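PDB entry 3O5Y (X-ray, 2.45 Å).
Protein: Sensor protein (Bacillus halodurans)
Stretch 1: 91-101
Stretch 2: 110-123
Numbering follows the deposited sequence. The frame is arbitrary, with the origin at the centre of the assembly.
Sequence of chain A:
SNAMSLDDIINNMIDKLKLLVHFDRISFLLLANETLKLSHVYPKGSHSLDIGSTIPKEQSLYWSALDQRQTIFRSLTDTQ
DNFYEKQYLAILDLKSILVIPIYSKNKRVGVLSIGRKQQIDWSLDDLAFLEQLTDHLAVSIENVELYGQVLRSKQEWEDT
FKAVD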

# COMPACT_ATOMS: atom_id res chain seq x y z
N ILE A 91 10.25 10.87 4.28
CA ILE A 91 9.96 12.15 4.91
C ILE A 91 8.96 11.99 6.03
O ILE A 91 8.85 12.86 6.89
CB ILE A 91 9.46 13.18 3.87
CG1 ILE A 91 9.65 14.61 4.39
CG2 ILE A 91 8.01 12.88 3.43
CD1 ILE A 91 9.35 15.70 3.35
N LEU A 92 8.25 10.86 6.03
CA LEU A 92 7.28 10.52 7.06
C LEU A 92 7.92 9.70 8.19
O LEU A 92 7.22 9.07 8.98
CB LEU A 92 6.11 9.75 6.43
CG LEU A 92 5.39 10.44 5.27
CD1 LEU A 92 4.47 9.47 4.57
CD2 LEU A 92 4.62 11.71 5.73
N ASP A 93 9.26 9.71 8.23
CA ASP A 93 10.08 8.93 9.16
C ASP A 93 9.95 7.41 9.03
O ASP A 93 10.23 6.70 9.99
CB ASP A 93 9.83 9.32 10.63
CG ASP A 93 10.04 10.81 10.89
OD1 ASP A 93 10.96 11.42 10.27
OD2 ASP A 93 9.28 11.34 11.73
N LEU A 94 9.56 6.91 7.87
CA LEU A 94 9.44 5.48 7.71
C LEU A 94 10.79 4.89 7.34
O LEU A 94 11.56 5.53 6.64
CB LEU A 94 8.39 5.14 6.65
CG LEU A 94 6.98 5.65 6.94
CD1 LEU A 94 6.06 5.45 5.72
CD2 LEU A 94 6.42 5.00 8.21
N LYS A 95 11.06 3.68 7.81
CA LYS A 95 12.35 3.05 7.54
C LYS A 95 12.21 1.78 6.71
O LYS A 95 13.20 1.17 6.30
CB LYS A 95 13.08 2.76 8.86
CG LYS A 95 13.66 4.02 9.51
CD LYS A 95 14.73 3.70 10.58
CE LYS A 95 15.45 4.98 11.06
NZ LYS A 95 16.08 5.75 9.93
N SER A 96 10.97 1.42 6.42
CA SER A 96 10.63 0.11 5.89
C SER A 96 9.28 0.22 5.19
O SER A 96 8.38 0.86 5.71
CB SER A 96 10.53 -0.86 7.06
OG SER A 96 9.93 -2.07 6.70
N ILE A 97 9.15 -0.39 4.02
CA ILE A 97 7.87 -0.39 3.32
C ILE A 97 7.52 -1.78 2.78
O ILE A 97 8.38 -2.48 2.21
CB ILE A 97 7.79 0.76 2.23
CG1 ILE A 97 6.34 1.07 1.87
CG2 ILE A 97 8.64 0.46 0.99
CD1 ILE A 97 5.63 1.96 2.90
N LEU A 98 6.28 -2.20 3.03
CA LEU A 98 5.72 -3.42 2.46
C LEU A 98 4.62 -3.02 1.48
O LEU A 98 3.72 -2.27 1.82
CB LEU A 98 5.14 -4.31 3.57
CG LEU A 98 4.53 -5.63 3.10
CD1 LEU A 98 5.63 -6.52 2.52
CD2 LEU A 98 3.78 -6.34 4.22
N VAL A 99 4.74 -3.48 0.25
CA VAL A 99 3.90 -3.04 -0.84
C VAL A 99 3.14 -4.28 -1.35
O VAL A 99 3.72 -5.21 -1.91
CB VAL A 99 4.77 -2.39 -1.97
CG1 VAL A 99 3.89 -1.84 -3.07
CG2 VAL A 99 5.66 -1.28 -1.41
N ILE A 100 1.85 -4.31 -1.09
CA ILE A 100 1.03 -5.40 -1.53
C ILE A 100 0.17 -4.94 -2.69
O ILE A 100 -0.68 -4.08 -2.49
CB ILE A 100 0.08 -5.86 -0.38
CG1 ILE A 100 0.91 -6.24 0.85
CG2 ILE A 100 -0.83 -7.02 -0.88
CD1 ILE A 100 0.10 -6.76 2.03
N PRO A 101 0.38 -5.51 -3.89
CA PRO A 101 -0.49 -5.19 -5.02
C PRO A 101 -1.86 -5.82 -4.78
O PRO A 101 -1.96 -6.96 -4.36
CB PRO A 101 0.20 -5.85 -6.20
CG PRO A 101 0.91 -7.06 -5.60
CD PRO A 101 1.29 -6.64 -4.18
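Stretch 2 (110-123) GVLSIGRKQQIDWS

Residues 110-116 of stretch 2 form an extended strand, with phi/psi near -110/127 at Leu112 and -119/122 at Ile114, and the chain leaves it for loop from Lys117 onward. This strand runs antiparallel to strand 96-101: the N-to-C directions make 161°, and the axes approach to 4.6 Å. The register follows from CA-CA distances, 4.6 Å for Ile97-Gly115, 5.0 Å for Leu98-Ile114, 4.5 Å for Val99-Ser113 and 4.4 Å for Pro101-Val111, the shorter values marking non-hydrogen-bonded pairs.

Backbone hydrogen bonds fix that register. Leu98 and Ile114 are joined in both directions, Leu98 N to Ile114 O at 2.8 Å and Ile114 N to Leu98 O at 2.7 Å; Ile100 and Leu112 repeat the pattern, with Ile100 N to Leu112 O and Leu112 N to Ile100 O both at 2.7 Å. Farther along, Arg116 N donates to Ser96 O at 3.1 Å, while Arg116 O accepts from Lys95 N at 2.8 Å with an N-H...O angle of 172°. Between these rungs CA-H...O contacts fill in, such as Gly115 CA to Ser96 O at 3.4 Å.

Side chains alternate between the sheet faces. On one, Val99 CG1 meets Val111 CG1 at 3.6 Å, and Ile97 CD1 lies 3.1 Å from Ser113 OG. Gly115 belongs to this face; an ideal CB there would fall 2.7 Å from Leu94 CD1, a clash.

The other face carries Ser96, Leu98 and Ile100 beside Arg116, Ile114 and Leu112. Beyond the strand, Trp122 turns back onto it: Leu98 CD2 sits 4.0 Å from the centroid of the Trp122 six-membered ring, 13° off its normal, a CH-pi contact over the face. At the ring edge, one water accepts from Trp122 NE1 (2.9 Å), donates to Ile114 O (3.0 Å) and hydrogen-bonds Ser96 OG (2.9 Å), bridging loop and both strands.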

# COMPACT_ATOMS: atom_id res chain seq x y z
N GLY A 110 -5.39 -2.10 -7.23
CA GLY A 110 -4.68 -1.03 -6.53
C GLY A 110 -3.46 -1.53 -5.81
O GLY A 110 -2.92 -2.60 -6.13
N VAL A 111 -3.00 -0.75 -4.83
CA VAL A 111 -1.81 -1.09 -4.07
C VAL A 111 -2.05 -0.76 -2.61
O VAL A 111 -2.69 0.26 -2.29
CB VAL A 111 -0.54 -0.36 -4.62
CG1 VAL A 111 0.65 -0.44 -3.64
CG2 VAL A 111 -0.14 -0.94 -5.96
N LEU A 112 -1.58 -1.64 -1.72
CA LEU A 112 -1.51 -1.34 -0.29
C LEU A 112 -0.06 -1.17 0.13
O LEU A 112 0.78 -2.05 -0.11
CB LEU A 112 -2.19 -2.43 0.53
CG LEU A 112 -2.40 -2.15 2.02
CD1 LEU A 112 -3.50 -1.11 2.19
CD2 LEU A 112 -2.82 -3.40 2.75
N SER A 113 0.24 -0.05 0.77
CA SER A 113 1.59 0.29 1.16
C SER A 113 1.67 0.39 2.68
O SER A 113 1.00 1.25 3.27
CB SER A 113 1.96 1.65 0.55
OG SER A 113 3.32 1.93 0.78
N ILE A 114 2.45 -0.47 3.32
CA ILE A 114 2.45 -0.50 4.78
C ILE A 114 3.84 -0.16 5.29
O ILE A 114 4.83 -0.84 4.94
CB ILE A 114 1.96 -1.84 5.37
CG1 ILE A 114 0.65 -2.29 4.71
CG2 ILE A 114 1.79 -1.74 6.89
CD1 ILE A 114 0.04 -3.49 5.34
N GLY A 115 3.91 0.90 6.09
CA GLY A 115 5.17 1.46 6.54
C GLY A 115 5.41 1.19 8.00
O GLY A 115 4.47 1.12 8.80
N ARG A 116 6.68 1.02 8.35
CA ARG A 116 7.08 0.99 9.77
C ARG A 116 8.19 1.98 9.99
O ARG A 116 9.08 2.15 9.14
CB ARG A 116 7.54 -0.41 10.20
CG ARG A 116 6.43 -1.43 10.28
CD ARG A 116 6.96 -2.83 10.54
NE ARG A 116 5.88 -3.72 10.97
CZ ARG A 116 6.01 -5.03 11.14
NH1 ARG A 116 7.20 -5.61 10.91
NH2 ARG A 116 4.97 -5.76 11.54
N LYS A 117 8.12 2.66 11.14
CA LYS A 117 9.16 3.62 11.54
C LYS A 117 10.41 2.92 12.05
O LYS A 117 11.51 3.40 11.86
CB LYS A 117 8.62 4.63 12.57
CG LYS A 117 7.48 5.44 11.98
CD LYS A 117 6.92 6.53 12.90
CE LYS A 117 5.88 7.37 12.10
NZ LYS A 117 5.57 8.69 12.75
N GLN A 118 10.23 1.76 12.67
CA GLN A 118 11.35 0.97 13.14
C GLN A 118 11.52 -0.22 12.20
O GLN A 118 10.53 -0.77 11.68
CB GLN A 118 11.13 0.49 14.57
CG GLN A 118 11.20 1.60 15.60
CD GLN A 118 11.00 1.11 17.03
OE1 GLN A 118 11.96 1.03 17.80
NE2 GLN A 118 9.76 0.77 17.38
N GLN A 119 12.76 -0.61 11.95
CA GLN A 119 13.02 -1.67 11.01
C GLN A 119 12.90 -3.03 11.65
O GLN A 119 13.90 -3.66 12.00
CB GLN A 119 14.38 -1.49 10.34
CG GLN A 119 14.31 -0.73 9.04
CD GLN A 119 15.08 -1.42 7.92
OE1 GLN A 119 14.73 -2.54 7.49
NE2 GLN A 119 16.12 -0.75 7.44
N ILE A 120 11.66 -3.48 11.78
CA ILE A 120 11.33 -4.75 12.41
C ILE A 120 10.81 -5.67 11.32
O ILE A 120 9.90 -5.31 10.58
CB ILE A 120 10.29 -4.52 13.56
CG1 ILE A 120 10.94 -3.73 14.70
CG2 ILE A 120 9.70 -5.84 14.06
CD1 ILE A 120 9.98 -2.99 15.59
N ASP A 121 11.40 -6.85 11.18
CA ASP A 121 11.01 -7.80 10.14
C ASP A 121 9.52 -8.13 10.16
O ASP A 121 8.88 -8.17 11.20
CB ASP A 121 11.76 -9.11 10.29
CG ASP A 121 13.27 -8.95 10.18
OD1 ASP A 121 13.73 -8.01 9.51
OD2 ASP A 121 13.98 -9.80 10.76
N TRP A 122 8.98 -8.37 8.97
CA TRP A 122 7.65 -8.88 8.82
C TRP A 122 7.68 -10.38 9.05
O TRP A 122 8.45 -11.09 8.42
CB TRP A 122 7.15 -8.54 7.42
CG TRP A 122 6.71 -7.10 7.35
CD1 TRP A 122 7.44 -6.05 6.90
CD2 TRP A 122 5.45 -6.57 7.78
NE1 TRP A 122 6.71 -4.88 7.01
CE2 TRP A 122 5.49 -5.18 7.55
CE3 TRP A 122 4.30 -7.14 8.34
CZ2 TRP A 122 4.41 -4.34 7.85
CZ3 TRP A 122 3.24 -6.30 8.65
CH2 TRP A 122 3.30 -4.92 8.40
N SER A 123 6.86 -10.89 9.97
CA SER A 123 6.79 -12.34 10.16
C SER A 123 5.95 -12.99 9.06
O SER A 123 5.20 -12.32 8.35
CB SER A 123 6.19 -12.65 11.53
OG SER A 123 4.83 -12.20 11.57
O HOH W 1 7.02 -2.00 6.66